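Long-range contacts in methylenetetrahydrofolate--tRNA-(uracil-5-)-methyltransferase TrmFO (Thermus thermophilus, PDB 3G5S), which is a flavoprotein thought to catalyse the folate-dependent C5 methylation of uridine 54 in tRNA, using FAD as cofactor: residues A[346-351]-A[373-378]; A[62-67]-A[393-398]; A[319-324]-A[366-371]; A[67-72]-A[419-424]. One frame throughout, in Å; residues are numbered along the deposited sequence.

Interaction 1 of 4, residues A[346-351]-A[373-378]. With FAD (flavin-adenine dinucleotide), chain B.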
loop_
_atom_site.group_PDB
_atom_site.type_symbol
_atom_site.label_atom_id
_atom_site.label_comp_id
_atom_site.label_asym_id
_atom_site.label_seq_id
_atom_site.Cartn_x
_atom_site.Cartn_y
_atom_site.Cartn_z
ATOM N N SER A 346 -3.404 3.686 -5.417
ATOM C CA SER A 346 -2.558 4.013 -6.551
ATOM C C SER A 346 -3.016 5.322 -7.201
ATOM O O SER A 346 -2.206 6.218 -7.436
ATOM C CB SER A 346 -2.523 2.843 -7.530
ATOM O OG SER A 346 -1.890 1.725 -6.925
ATOM N N ALA A 347 -4.310 5.444 -7.475
ATOM C CA ALA A 347 -4.835 6.692 -8.010
ATOM C C ALA A 347 -4.541 7.879 -7.089
ATOM O O ALA A 347 -4.172 8.955 -7.550
ATOM C CB ALA A 347 -6.334 6.562 -8.272
ATOM N N ALA A 348 -4.704 7.681 -5.785
ATOM C CA ALA A 348 -4.543 8.773 -4.832
ATOM C C ALA A 348 -3.094 9.261 -4.751
ATOM O O ALA A 348 -2.836 10.472 -4.692
ATOM C CB ALA A 348 -5.068 8.364 -3.463
ATOM N N THR A 349 -2.149 8.328 -4.743
ATOM C CA THR A 349 -0.758 8.734 -4.812
ATOM C C THR A 349 -0.438 9.379 -6.166
ATOM O O THR A 349 0.383 10.284 -6.229
ATOM C CB THR A 349 0.216 7.587 -4.466
ATOM O OG1 THR A 349 0.006 6.476 -5.344
ATOM C CG2 THR A 349 0.057 7.155 -2.995
ATOM N N GLY A 350 -1.088 8.925 -7.236
ATOM C CA GLY A 350 -0.958 9.599 -8.524
ATOM C C GLY A 350 -1.400 11.054 -8.460
ATOM O O GLY A 350 -0.726 11.948 -8.979
ATOM N N PHE A 351 -2.533 11.296 -7.805
ATOM C CA PHE A 351 -2.986 12.660 -7.590
ATOM C C PHE A 351 -1.902 13.504 -6.912
ATOM O O PHE A 351 -1.592 14.608 -7.360
ATOM C CB PHE A 351 -4.276 12.665 -6.755
ATOM C CG PHE A 351 -4.567 13.990 -6.109
ATOM C CD1 PHE A 351 -5.046 15.058 -6.856
ATOM C CD2 PHE A 351 -4.342 14.175 -4.761
ATOM C CE1 PHE A 351 -5.290 16.290 -6.273
ATOM C CE2 PHE A 351 -4.593 15.408 -4.164
ATOM C CZ PHE A 351 -5.068 16.462 -4.924
ATOM N N SER A 373 -5.882 12.797 7.465
ATOM C CA SER A 373 -6.497 12.329 6.236
ATOM C C SER A 373 -5.923 10.971 5.883
ATOM O O SER A 373 -4.795 10.640 6.260
ATOM C CB SER A 373 -6.301 13.321 5.089
ATOM O OG SER A 373 -4.968 13.370 4.635
HETATM N N MSE A 374 -6.696 10.180 5.156
HETATM C CA MSE A 374 -6.210 8.862 4.779
HETATM C C MSE A 374 -5.055 8.970 3.776
HETATM O O MSE A 374 -4.055 8.261 3.899
HETATM C CB MSE A 374 -7.338 7.991 4.234
HETATM C CG MSE A 374 -6.950 6.539 3.989
HETATM SE SE MSE A 374 -6.218 5.637 5.566
HETATM C CE MSE A 374 -7.701 5.907 6.782
ATOM N N LEU A 375 -5.165 9.850 2.786
ATOM C CA LEU A 375 -4.049 10.003 1.855
ATOM C C LEU A 375 -2.806 10.487 2.602
ATOM O O LEU A 375 -1.699 10.005 2.359
ATOM C CB LEU A 375 -4.398 10.947 0.703
ATOM C CG LEU A 375 -3.250 11.178 -0.287
ATOM C CD1 LEU A 375 -2.688 9.856 -0.826
ATOM C CD2 LEU A 375 -3.705 12.075 -1.421
ATOM N N GLY A 376 -2.985 11.436 3.514
ATOM C CA GLY A 376 -1.877 11.928 4.306
ATOM C C GLY A 376 -1.253 10.847 5.168
ATOM O O GLY A 376 -0.034 10.728 5.261
ATOM N N GLY A 377 -2.091 10.052 5.818
ATOM C CA GLY A 377 -1.568 8.964 6.619
ATOM C C GLY A 377 -0.787 7.980 5.765
ATOM O O GLY A 377 0.262 7.488 6.175
ATOM N N LEU A 378 -1.294 7.687 4.576
ATOM C CA LEU A 378 -0.637 6.739 3.696
ATOM C C LEU A 378 0.749 7.236 3.250
ATOM O O LEU A 378 1.735 6.509 3.369
ATOM C CB LEU A 378 -1.529 6.477 2.504
ATOM C CG LEU A 378 -1.049 5.430 1.512
ATOM C CD1 LEU A 378 -0.841 4.071 2.165
ATOM C CD2 LEU A 378 -2.032 5.342 0.368
HETATM P PA FAD B . -0.774 -0.248 -13.206
HETATM O O1A FAD B . -0.320 -1.657 -13.453
HETATM O O2A FAD B . -2.244 0.023 -13.130
HETATM O O5B FAD B . -0.167 0.746 -14.299
HETATM C C5B FAD B . 1.193 0.686 -14.680
HETATM C C4B FAD B . 1.261 1.010 -16.160
HETATM O O4B FAD B . 2.616 1.174 -16.541
HETATM C C3B FAD B . 0.705 -0.126 -17.017
HETATM O O3B FAD B . -0.262 0.359 -17.929
HETATM C C2B FAD B . 1.931 -0.688 -17.736
HETATM O O2B FAD B . 1.677 -1.199 -19.028
HETATM C C1B FAD B . 2.836 0.527 -17.797
HETATM N N9A FAD B . 4.287 0.302 -17.874
HETATM C C8A FAD B . 5.050 -0.533 -17.106
HETATM N N7A FAD B . 6.347 -0.356 -17.433
HETATM C C5A FAD B . 6.411 0.599 -18.399
HETATM C C6A FAD B . 7.460 1.178 -19.100
HETATM N N6A FAD B . 8.742 0.968 -18.773
HETATM N N1A FAD B . 7.172 2.144 -20.025
HETATM C C2A FAD B . 5.878 2.526 -20.288
HETATM N N3A FAD B . 4.829 1.962 -19.599
HETATM C C4A FAD B . 5.118 1.014 -18.682
HETATM N N1 FAD B . -5.556 -4.000 -6.653
HETATM C C2 FAD B . -6.777 -3.928 -6.031
HETATM O O2 FAD B . -7.090 -2.930 -5.384
HETATM N N3 FAD B . -7.658 -4.987 -6.138
HETATM C C4 FAD B . -7.356 -6.129 -6.861
HETATM O O4 FAD B . -8.169 -7.057 -6.942
HETATM C C4X FAD B . -6.113 -6.189 -7.491
HETATM N N5 FAD B . -5.749 -7.299 -8.219
HETATM C C5X FAD B . -4.519 -7.337 -8.844
HETATM C C6 FAD B . -4.169 -8.460 -9.585
HETATM C C7 FAD B . -2.934 -8.530 -10.214
HETATM C C7M FAD B . -2.560 -9.748 -11.014
HETATM C C8 FAD B . -2.049 -7.462 -10.106
HETATM C C8M FAD B . -0.711 -7.523 -10.785
HETATM C C9 FAD B . -2.398 -6.334 -9.366
HETATM C C9A FAD B . -3.634 -6.264 -8.729
HETATM N N10 FAD B . -3.978 -5.148 -7.975
HETATM C C10 FAD B . -5.223 -5.121 -7.377
HETATM C "C1'" FAD B . -2.884 -4.339 -7.316
HETATM C "C2'" FAD B . -2.851 -2.860 -7.739
HETATM O "O2'" FAD B . -3.753 -2.063 -6.990
HETATM C "C3'" FAD B . -3.074 -2.682 -9.240
HETATM O "O3'" FAD B . -1.986 -3.308 -9.890
HETATM C "C4'" FAD B . -3.152 -1.219 -9.672
HETATM O "O4'" FAD B . -3.581 -1.191 -11.019
HETATM C "C5'" FAD B . -1.825 -0.492 -9.493
HETATM O "O5'" FAD B . -1.873 0.754 -10.152
HETATM P P FAD B . -0.538 1.348 -10.804
HETATM O O1P FAD B . 0.553 1.439 -9.786
HETATM O O2P FAD B . -0.928 2.603 -11.512
HETATM O O3P FAD B . -0.067 0.218 -11.843
#
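Leu375 and Phe351 both hold CG anti to the backbone N (chi1 178° and 161°), and their side chains meet between the two helices. The leucine meets its partners with its two methyls. CD1 of Leu375 rests on Ala348 CB at 3.9 Å. CD2 of Leu375 lies 3.7 Å from the carbonyl O of Ala348. The same methyl touches the rim of the Phe351 ring, 4.0 Å from Phe351 CD2 and near the ring plane. The two side chains cross obliquely. One turn further on, Leu378 CD2 comes only loosely up to Thr349 CG2, at 4.4 Å. An alanine at Leu375 would probably leave a gap between the helices, with Ala348 CB and the Phe351 ring edge without their methyl partners. Ser373 caps the start of helix 374-384: Gly376 N donates to Ser373 OG over 3.0 Å. At the far side of helix 343-361, Ser346 belongs to the FAD pocket. Ser346 OG sits 3.4 Å from O5' of FAD and is hydrogen-bonded to Gly342 O. The two helices meet almost at a right angle, 86° between their short axes. Helix 63-74 covers the junction through Met71, on Ala348. Helix 11-22 packs on Phe351. Thr349 OG1 is hydrogen-bonded to Gly335 N, just past strand 331-333 at the edge of the parallel sheet.

Interaction 2 of 4, residues A[62-67]-A[393-398]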
loop_
_atom_site.group_PDB
_atom_site.type_symbol
_atom_site.label_atom_id
_atom_site.label_comp_id
_atom_site.label_asym_id
_atom_site.label_seq_id
_atom_site.Cartn_x
_atom_site.Cartn_y
_atom_site.Cartn_z
ATOM N N ASN A 62 -15.074 2.511 6.924
ATOM C CA ASN A 62 -14.038 1.915 6.079
ATOM C C ASN A 62 -12.954 2.906 5.705
ATOM O O ASN A 62 -13.236 3.982 5.184
ATOM C CB ASN A 62 -14.641 1.358 4.787
ATOM C CG ASN A 62 -15.539 0.176 5.025
ATOM O OD1 ASN A 62 -15.138 -0.810 5.645
ATOM N ND2 ASN A 62 -16.762 0.256 4.522
ATOM N N ALA A 63 -11.699 2.540 5.958
ATOM C CA ALA A 63 -10.575 3.400 5.584
ATOM C C ALA A 63 -10.568 3.718 4.086
ATOM O O ALA A 63 -10.267 4.842 3.685
ATOM C CB ALA A 63 -9.270 2.757 5.994
ATOM N N LYS A 64 -10.889 2.729 3.257
ATOM C CA LYS A 64 -10.984 2.966 1.824
ATOM C C LYS A 64 -12.154 3.897 1.500
ATOM O O LYS A 64 -12.093 4.667 0.544
ATOM C CB LYS A 64 -11.094 1.638 1.073
ATOM C CG LYS A 64 -9.765 0.866 1.004
ATOM C CD LYS A 64 -9.910 -0.468 0.287
ATOM C CE LYS A 64 -8.593 -1.224 0.237
ATOM N NZ LYS A 64 -7.698 -0.767 -0.860
ATOM N N GLY A 65 -13.213 3.830 2.300
ATOM C CA GLY A 65 -14.331 4.743 2.143
ATOM C C GLY A 65 -13.924 6.186 2.379
ATOM O O GLY A 65 -14.350 7.090 1.660
ATOM N N LEU A 66 -13.094 6.418 3.391
ATOM C CA LEU A 66 -12.568 7.758 3.603
ATOM C C LEU A 66 -11.714 8.197 2.411
ATOM O O LEU A 66 -11.852 9.314 1.916
ATOM C CB LEU A 66 -11.762 7.838 4.891
ATOM C CG LEU A 66 -11.018 9.149 5.128
ATOM C CD1 LEU A 66 -11.945 10.360 5.063
ATOM C CD2 LEU A 66 -10.251 9.124 6.441
ATOM N N LEU A 67 -10.835 7.321 1.937
ATOM C CA LEU A 67 -9.979 7.692 0.814
ATOM C C LEU A 67 -10.812 7.997 -0.441
ATOM O O LEU A 67 -10.499 8.928 -1.189
ATOM C CB LEU A 67 -8.943 6.600 0.555
ATOM C CG LEU A 67 -7.867 6.922 -0.489
ATOM C CD1 LEU A 67 -7.110 8.192 -0.164
ATOM C CD2 LEU A 67 -6.900 5.763 -0.606
HETATM N N MSE A 393 1.928 -0.877 1.397
HETATM C CA MSE A 393 0.858 -0.507 2.315
HETATM C C MSE A 393 -0.420 -0.134 1.570
HETATM O O MSE A 393 -0.375 0.556 0.549
HETATM C CB MSE A 393 1.322 0.664 3.179
HETATM C CG MSE A 393 0.331 1.098 4.252
HETATM SE SE MSE A 393 -0.264 -0.375 5.387
HETATM C CE MSE A 393 1.472 -1.067 5.887
ATOM N N TYR A 394 -1.551 -0.592 2.103
ATOM C CA TYR A 394 -2.856 -0.136 1.647
ATOM C C TYR A 394 -3.559 0.670 2.735
ATOM O O TYR A 394 -3.112 0.694 3.885
ATOM C CB TYR A 394 -3.713 -1.280 1.110
ATOM C CG TYR A 394 -4.075 -2.410 2.055
ATOM C CD1 TYR A 394 -3.532 -3.677 1.889
ATOM C CD2 TYR A 394 -5.028 -2.238 3.050
ATOM C CE1 TYR A 394 -3.904 -4.733 2.711
ATOM C CE2 TYR A 394 -5.403 -3.291 3.886
ATOM C CZ TYR A 394 -4.838 -4.535 3.707
ATOM O OH TYR A 394 -5.194 -5.602 4.508
ATOM N N ALA A 395 -4.642 1.350 2.369
ATOM C CA ALA A 395 -5.346 2.217 3.312
ATOM C C ALA A 395 -5.938 1.414 4.470
ATOM O O ALA A 395 -6.588 0.397 4.255
ATOM C CB ALA A 395 -6.445 2.967 2.600
ATOM N N ASN A 396 -5.723 1.899 5.684
ATOM C CA ASN A 396 -6.264 1.268 6.881
ATOM C C ASN A 396 -6.256 2.283 8.017
ATOM O O ASN A 396 -5.538 3.287 7.959
ATOM C CB ASN A 396 -5.474 0.005 7.257
ATOM C CG ASN A 396 -4.059 0.315 7.685
ATOM O OD1 ASN A 396 -3.129 0.325 6.860
ATOM N ND2 ASN A 396 -3.878 0.600 8.962
ATOM N N TRP A 397 -7.047 2.018 9.050
ATOM C CA TRP A 397 -7.198 2.970 10.139
ATOM C C TRP A 397 -5.964 3.133 11.023
ATOM O O TRP A 397 -5.880 4.092 11.773
ATOM C CB TRP A 397 -8.420 2.632 10.990
ATOM C CG TRP A 397 -9.719 2.822 10.278
ATOM C CD1 TRP A 397 -10.669 1.870 10.047
ATOM C CD2 TRP A 397 -10.241 4.049 9.744
ATOM N NE1 TRP A 397 -11.746 2.423 9.397
ATOM C CE2 TRP A 397 -11.509 3.759 9.200
ATOM C CE3 TRP A 397 -9.756 5.360 9.665
ATOM C CZ2 TRP A 397 -12.302 4.738 8.588
ATOM C CZ3 TRP A 397 -10.544 6.331 9.057
ATOM C CH2 TRP A 397 -11.800 6.015 8.528
ATOM N N GLY A 398 -5.005 2.213 10.944
ATOM C CA GLY A 398 -3.771 2.376 11.692
ATOM C C GLY A 398 -2.899 3.537 11.230
ATOM O O GLY A 398 -2.005 3.965 11.962
#
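The first turn of helix 63-74 packs on the loop that joins helices 374-384 and 409-429, with Ala63 set over the indole of Trp397. Ala63 CA makes a CH-pi contact with the six-membered ring, 3.9 Å from its centroid and 22° off the normal. Ala63 CB turns to the loop backbone and lies 3.5 Å from Asn396 CA. CG of Trp397 is anti to its carbonyl carbon (chi1 -68°), and the indole lies against Ala63. Ala63 N stands above the indole plane, offset toward the rim, 3.4 Å from Trp397 NE1. Both are donors, so they do not bond; Trp397 NE1 is hydrogen-bonded to Thr61 O instead. Further out on the ring, Trp397 CZ3 touches Leu66 CD2 at 3.8 Å. The loop is one wall of a junction of helices: Met374 of helix 374-384 touches Ala63, Leu66 and Trp397. On the other flank, Ala395 CB touches two side chains of the helix. Lys64 CG is 4.2 Å from Ala395 CB, and Leu67 CD2 is 4.3 Å from that same methyl. The Lys64 chain then runs on to a salt bridge from NZ to Glu345 OE2. That same oxygen accepts from Ala395 N, so Glu345 joins both segments. The nearest atoms of the Lys64 side chain and FAD are about 5 Å apart.

Interaction 3 of 4, residues A[319-324]-A[366-371]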
loop_
_atom_site.group_PDB
_atom_site.type_symbol
_atom_site.label_atom_id
_atom_site.label_comp_id
_atom_site.label_asym_id
_atom_site.label_seq_id
_atom_site.Cartn_x
_atom_site.Cartn_y
_atom_site.Cartn_z
ATOM N N LEU A 319 11.884 8.057 -0.834
ATOM C CA LEU A 319 10.834 9.043 -1.100
ATOM C C LEU A 319 10.477 9.889 0.112
ATOM O O LEU A 319 10.460 9.405 1.243
ATOM C CB LEU A 319 9.553 8.348 -1.585
ATOM C CG LEU A 319 9.667 7.451 -2.820
ATOM C CD1 LEU A 319 8.335 6.776 -3.124
ATOM C CD2 LEU A 319 10.149 8.238 -4.030
ATOM N N GLY A 320 10.157 11.154 -0.139
ATOM C CA GLY A 320 9.515 11.980 0.863
ATOM C C GLY A 320 8.008 11.772 0.861
ATOM O O GLY A 320 7.459 11.108 -0.021
ATOM N N GLU A 321 7.328 12.356 1.842
ATOM C CA GLU A 321 5.868 12.246 1.927
ATOM C C GLU A 321 5.178 12.967 0.764
ATOM O O GLU A 321 3.987 12.776 0.521
ATOM C CB GLU A 321 5.351 12.767 3.268
ATOM C CG GLU A 321 5.427 14.275 3.443
ATOM C CD GLU A 321 6.799 14.758 3.845
ATOM O OE1 GLU A 321 7.680 13.917 4.112
ATOM O OE2 GLU A 321 6.999 15.989 3.896
ATOM N N THR A 322 5.946 13.802 0.068
ATOM C CA THR A 322 5.511 14.495 -1.138
ATOM C C THR A 322 5.540 13.586 -2.376
ATOM O O THR A 322 5.072 13.986 -3.449
ATOM C CB THR A 322 6.483 15.622 -1.413
ATOM O OG1 THR A 322 7.784 15.036 -1.495
ATOM C CG2 THR A 322 6.456 16.672 -0.281
ATOM N N LEU A 323 6.124 12.393 -2.214
ATOM C CA LEU A 323 6.364 11.415 -3.286
ATOM C C LEU A 323 7.506 11.804 -4.233
ATOM O O LEU A 323 7.766 11.118 -5.224
ATOM C CB LEU A 323 5.093 11.044 -4.047
ATOM C CG LEU A 323 3.993 10.456 -3.164
ATOM C CD1 LEU A 323 2.732 10.245 -3.972
ATOM C CD2 LEU A 323 4.457 9.159 -2.499
ATOM N N GLU A 324 8.206 12.884 -3.902
ATOM C CA GLU A 324 9.420 13.253 -4.616
ATOM C C GLU A 324 10.593 12.442 -4.084
ATOM O O GLU A 324 10.730 12.242 -2.875
ATOM C CB GLU A 324 9.684 14.749 -4.427
ATOM C CG GLU A 324 10.756 15.317 -5.340
ATOM C CD GLU A 324 10.916 16.830 -5.213
ATOM O OE1 GLU A 324 10.420 17.437 -4.235
ATOM O OE2 GLU A 324 11.552 17.419 -6.108
ATOM N N PRO A 366 6.614 21.629 -2.866
ATOM C CA PRO A 366 5.632 20.548 -2.770
ATOM C C PRO A 366 4.807 20.604 -1.490
ATOM O O PRO A 366 5.160 21.271 -0.517
ATOM C CB PRO A 366 6.501 19.290 -2.800
ATOM C CG PRO A 366 7.814 19.716 -2.263
ATOM C CD PRO A 366 7.995 21.157 -2.668
ATOM N N VAL A 367 3.701 19.873 -1.510
ATOM C CA VAL A 367 2.776 19.810 -0.390
ATOM C C VAL A 367 2.452 18.350 -0.072
ATOM O O VAL A 367 2.759 17.448 -0.846
ATOM C CB VAL A 367 1.479 20.577 -0.707
ATOM C CG1 VAL A 367 1.745 22.075 -0.808
ATOM C CG2 VAL A 367 0.848 20.054 -1.989
ATOM N N ALA A 368 1.829 18.119 1.080
ATOM C CA ALA A 368 1.351 16.789 1.437
ATOM C C ALA A 368 0.193 16.949 2.401
ATOM O O ALA A 368 0.233 17.804 3.277
ATOM C CB ALA A 368 2.447 15.957 2.070
ATOM N N PRO A 369 -0.849 16.124 2.247
ATOM C CA PRO A 369 -2.028 16.270 3.104
ATOM C C PRO A 369 -1.723 15.857 4.535
ATOM O O PRO A 369 -0.743 15.174 4.798
ATOM C CB PRO A 369 -3.059 15.326 2.482
ATOM C CG PRO A 369 -2.373 14.560 1.426
ATOM C CD PRO A 369 -0.973 15.035 1.264
ATOM N N PRO A 370 -2.582 16.261 5.467
ATOM C CA PRO A 370 -2.301 16.075 6.895
ATOM C C PRO A 370 -2.469 14.631 7.365
ATOM O O PRO A 370 -3.151 13.836 6.716
ATOM C CB PRO A 370 -3.340 16.968 7.570
ATOM C CG PRO A 370 -4.445 17.073 6.588
ATOM C CD PRO A 370 -3.823 17.016 5.230
ATOM N N GLU A 371 -1.862 14.319 8.506
ATOM C CA GLU A 371 -1.864 12.974 9.083
ATOM C C GLU A 371 -3.264 12.417 9.356
ATOM O O GLU A 371 -3.455 11.199 9.367
ATOM C CB GLU A 371 -1.038 12.958 10.383
ATOM C CG GLU A 371 -1.551 13.927 11.450
ATOM C CD GLU A 371 -0.853 13.775 12.795
ATOM O OE1 GLU A 371 0.053 12.925 12.907
ATOM O OE2 GLU A 371 -1.220 14.505 13.742
#
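Thr322 and Pro366 make the close part of this surface contact. Thr322 CG2 lies 3.6 Å from Pro366 CB and 3.8 Å from Val367 O. Next to it, Glu321 CG sits 3.7 Å from Ala368 CB. The outer side is looser: Glu324 OE1 approaches Pro366 CG only to 4.0 Å, and this proline is exposed to solvent. The other carboxylate oxygen, Glu324 OE2, is hydrogen-bonded to Gly330 N. Residues 320-323 form a type I beta turn, and an ST turn overlaps it. Thr322 OG1 lies between its own N and carbonyl carbon (chi1 56°) and accepts from Glu324 N, 3.3 Å away with an N-H...O angle of 163°. An alanine at Thr322 would probably leave Glu324 N without this acceptor and open a gap beside Pro366. Asn356 of helix 343-361 links the two loops. Its ND2 is hydrogen-bonded to Thr322 O, and its OD1 accepts from Val367 N.

Interaction 4 of 4, residues A[67-72]-A[419-424]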
loop_
_atom_site.group_PDB
_atom_site.type_symbol
_atom_site.label_atom_id
_atom_site.label_comp_id
_atom_site.label_asym_id
_atom_site.label_seq_id
_atom_site.Cartn_x
_atom_site.Cartn_y
_atom_site.Cartn_z
ATOM N N LEU A 67 -10.835 7.321 1.937
ATOM C CA LEU A 67 -9.979 7.692 0.814
ATOM C C LEU A 67 -10.812 7.997 -0.441
ATOM O O LEU A 67 -10.499 8.928 -1.189
ATOM C CB LEU A 67 -8.943 6.600 0.555
ATOM C CG LEU A 67 -7.867 6.922 -0.489
ATOM C CD1 LEU A 67 -7.110 8.192 -0.164
ATOM C CD2 LEU A 67 -6.900 5.763 -0.606
ATOM N N GLN A 68 -11.880 7.228 -0.667
ATOM C CA GLN A 68 -12.796 7.515 -1.768
ATOM C C GLN A 68 -13.383 8.915 -1.647
ATOM O O GLN A 68 -13.434 9.668 -2.617
ATOM C CB GLN A 68 -13.927 6.485 -1.811
ATOM C CG GLN A 68 -13.465 5.106 -2.253
ATOM C CD GLN A 68 -14.471 4.012 -1.950
ATOM O OE1 GLN A 68 -15.600 4.279 -1.538
ATOM N NE2 GLN A 68 -14.060 2.764 -2.152
ATOM N N ALA A 69 -13.850 9.253 -0.451
ATOM C CA ALA A 69 -14.447 10.563 -0.215
ATOM C C ALA A 69 -13.434 11.690 -0.407
ATOM O O ALA A 69 -13.757 12.732 -0.986
ATOM C CB ALA A 69 -15.075 10.628 1.177
ATOM N N GLU A 70 -12.215 11.485 0.079
ATOM C CA GLU A 70 -11.160 12.473 -0.112
ATOM C C GLU A 70 -10.902 12.688 -1.591
ATOM O O GLU A 70 -10.765 13.816 -2.050
ATOM C CB GLU A 70 -9.868 12.015 0.577
ATOM C CG GLU A 70 -9.950 12.034 2.092
ATOM C CD GLU A 70 -8.737 11.441 2.801
ATOM O OE1 GLU A 70 -7.785 10.932 2.147
ATOM O OE2 GLU A 70 -8.758 11.481 4.058
HETATM N N MSE A 71 -10.810 11.599 -2.340
HETATM C CA MSE A 71 -10.513 11.712 -3.760
HETATM C C MSE A 71 -11.647 12.389 -4.543
HETATM O O MSE A 71 -11.378 13.118 -5.494
HETATM C CB MSE A 71 -10.101 10.357 -4.330
HETATM C CG MSE A 71 -8.692 9.948 -3.892
HETATM SE SE MSE A 71 -7.320 11.242 -4.450
HETATM C CE MSE A 71 -7.223 12.268 -2.799
ATOM N N ARG A 72 -12.906 12.186 -4.142
ATOM C CA ARG A 72 -13.984 12.961 -4.747
ATOM C C ARG A 72 -13.795 14.445 -4.476
ATOM O O ARG A 72 -13.967 15.272 -5.369
ATOM C CB ARG A 72 -15.350 12.532 -4.225
ATOM C CG ARG A 72 -15.807 11.174 -4.698
ATOM C CD ARG A 72 -17.306 10.983 -4.449
ATOM N NE ARG A 72 -17.730 9.645 -4.832
ATOM C CZ ARG A 72 -17.751 8.598 -4.016
ATOM N NH1 ARG A 72 -17.419 8.734 -2.735
ATOM N NH2 ARG A 72 -18.114 7.415 -4.487
ATOM N N ARG A 419 -13.414 13.389 10.876
ATOM C CA ARG A 419 -12.254 14.214 11.174
ATOM C C ARG A 419 -11.310 14.273 9.977
ATOM O O ARG A 419 -10.803 15.337 9.610
ATOM C CB ARG A 419 -11.527 13.657 12.392
ATOM C CG ARG A 419 -10.313 14.459 12.825
ATOM C CD ARG A 419 -9.525 13.726 13.905
ATOM N NE ARG A 419 -8.968 12.488 13.371
ATOM C CZ ARG A 419 -8.350 11.562 14.093
ATOM N NH1 ARG A 419 -8.197 11.720 15.403
ATOM N NH2 ARG A 419 -7.882 10.475 13.500
ATOM N N GLY A 420 -11.075 13.119 9.365
ATOM C CA GLY A 420 -10.132 13.034 8.264
ATOM C C GLY A 420 -10.615 13.757 7.026
ATOM O O GLY A 420 -9.843 14.448 6.352
ATOM N N LEU A 421 -11.894 13.593 6.709
ATOM C CA LEU A 421 -12.438 14.222 5.520
ATOM C C LEU A 421 -12.404 15.737 5.674
ATOM O O LEU A 421 -12.057 16.455 4.732
ATOM C CB LEU A 421 -13.851 13.717 5.248
ATOM C CG LEU A 421 -14.496 14.177 3.941
ATOM C CD1 LEU A 421 -13.614 13.833 2.737
ATOM C CD2 LEU A 421 -15.873 13.550 3.804
ATOM N N GLU A 422 -12.741 16.223 6.866
ATOM C CA GLU A 422 -12.678 17.650 7.141
ATOM C C GLU A 422 -11.251 18.179 7.019
ATOM O O GLU A 422 -11.021 19.242 6.443
ATOM C CB GLU A 422 -13.237 17.965 8.536
ATOM C CG GLU A 422 -13.123 19.442 8.910
ATOM C CD GLU A 422 -13.532 19.748 10.345
ATOM O OE1 GLU A 422 -14.189 18.904 10.986
ATOM O OE2 GLU A 422 -13.203 20.849 10.830
ATOM N N ALA A 423 -10.295 17.440 7.575
ATOM C CA ALA A 423 -8.893 17.843 7.507
ATOM C C ALA A 423 -8.419 17.894 6.058
ATOM O O ALA A 423 -7.709 18.818 5.664
ATOM C CB ALA A 423 -8.019 16.894 8.308
ATOM N N PHE A 424 -8.815 16.903 5.267
ATOM C CA PHE A 424 -8.410 16.866 3.874
ATOM C C PHE A 424 -8.994 18.040 3.098
ATOM O O PHE A 424 -8.311 18.672 2.289
ATOM C CB PHE A 424 -8.831 15.550 3.237
ATOM C CG PHE A 424 -8.261 15.358 1.866
ATOM C CD1 PHE A 424 -6.942 14.968 1.706
ATOM C CD2 PHE A 424 -9.024 15.597 0.740
ATOM C CE1 PHE A 424 -6.398 14.806 0.447
ATOM C CE2 PHE A 424 -8.483 15.437 -0.524
ATOM C CZ PHE A 424 -7.169 15.041 -0.664
#
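Glu70 and Leu421 bring the two helices closest, with 6.0 Å between their CA atoms. Helices 63-74 and 409-429 run nearly parallel here. Their short axes are 22° apart and approach to 9.7 Å. Leu421 fills one side of the contact. Its CD1 is 3.9 Å from Ala69 CB, and CD2 of the same leucine is about as close to that methyl. Phe424 fills the other side. Its CG is anti to the backbone N (chi1 -171°), and its ring reaches over Glu70. Glu70 CB makes a CH-pi contact with the ring face, 3.9 Å from the ring centroid. The chain of Glu70 is extended beyond CG and passes across Phe424, with carboxylate and ring planes stacked 10° apart. Packing is tight at the rim, where Phe424 CE2 lies 3.2 Å from Glu70 O. Phe424 CZ meets the methyl CE of selenomethionine Met71 at 3.5 Å, and the two side chains cross at about a right angle. The side chains that meet are apolar apart from the Glu70 head. That buried carboxylate is satisfied from outside: OE2 accepts from Met374 N and OE1 from Leu375 N. Both amides open helix 374-384. The positive end of that helix would probably stabilise the ionised form of Glu70, while its aliphatic part packs against Phe424.

Of the segments in these contacts, those on helix 63-74 come first along the chain, and they open two long loops. The start of this helix closes on 393-398 in interaction 2. Its next turn closes on 419-424 in interaction 4. These two contacts cross, and they share Leu67. Interactions 3 and 1 lie within both long loops. They too cross, since 346-351 falls between the segments of interaction 3. Pro369 of interaction 3 touches Leu375 of interaction 1 and Phe424 of interaction 4. Interactions 1, 2 and 4 tie helices 374-384 and 409-429 and the loop between them to helices 63-74 and 343-361. Interaction 3 joins two surface loops. Interaction 1 reaches the FAD pocket through Ser346.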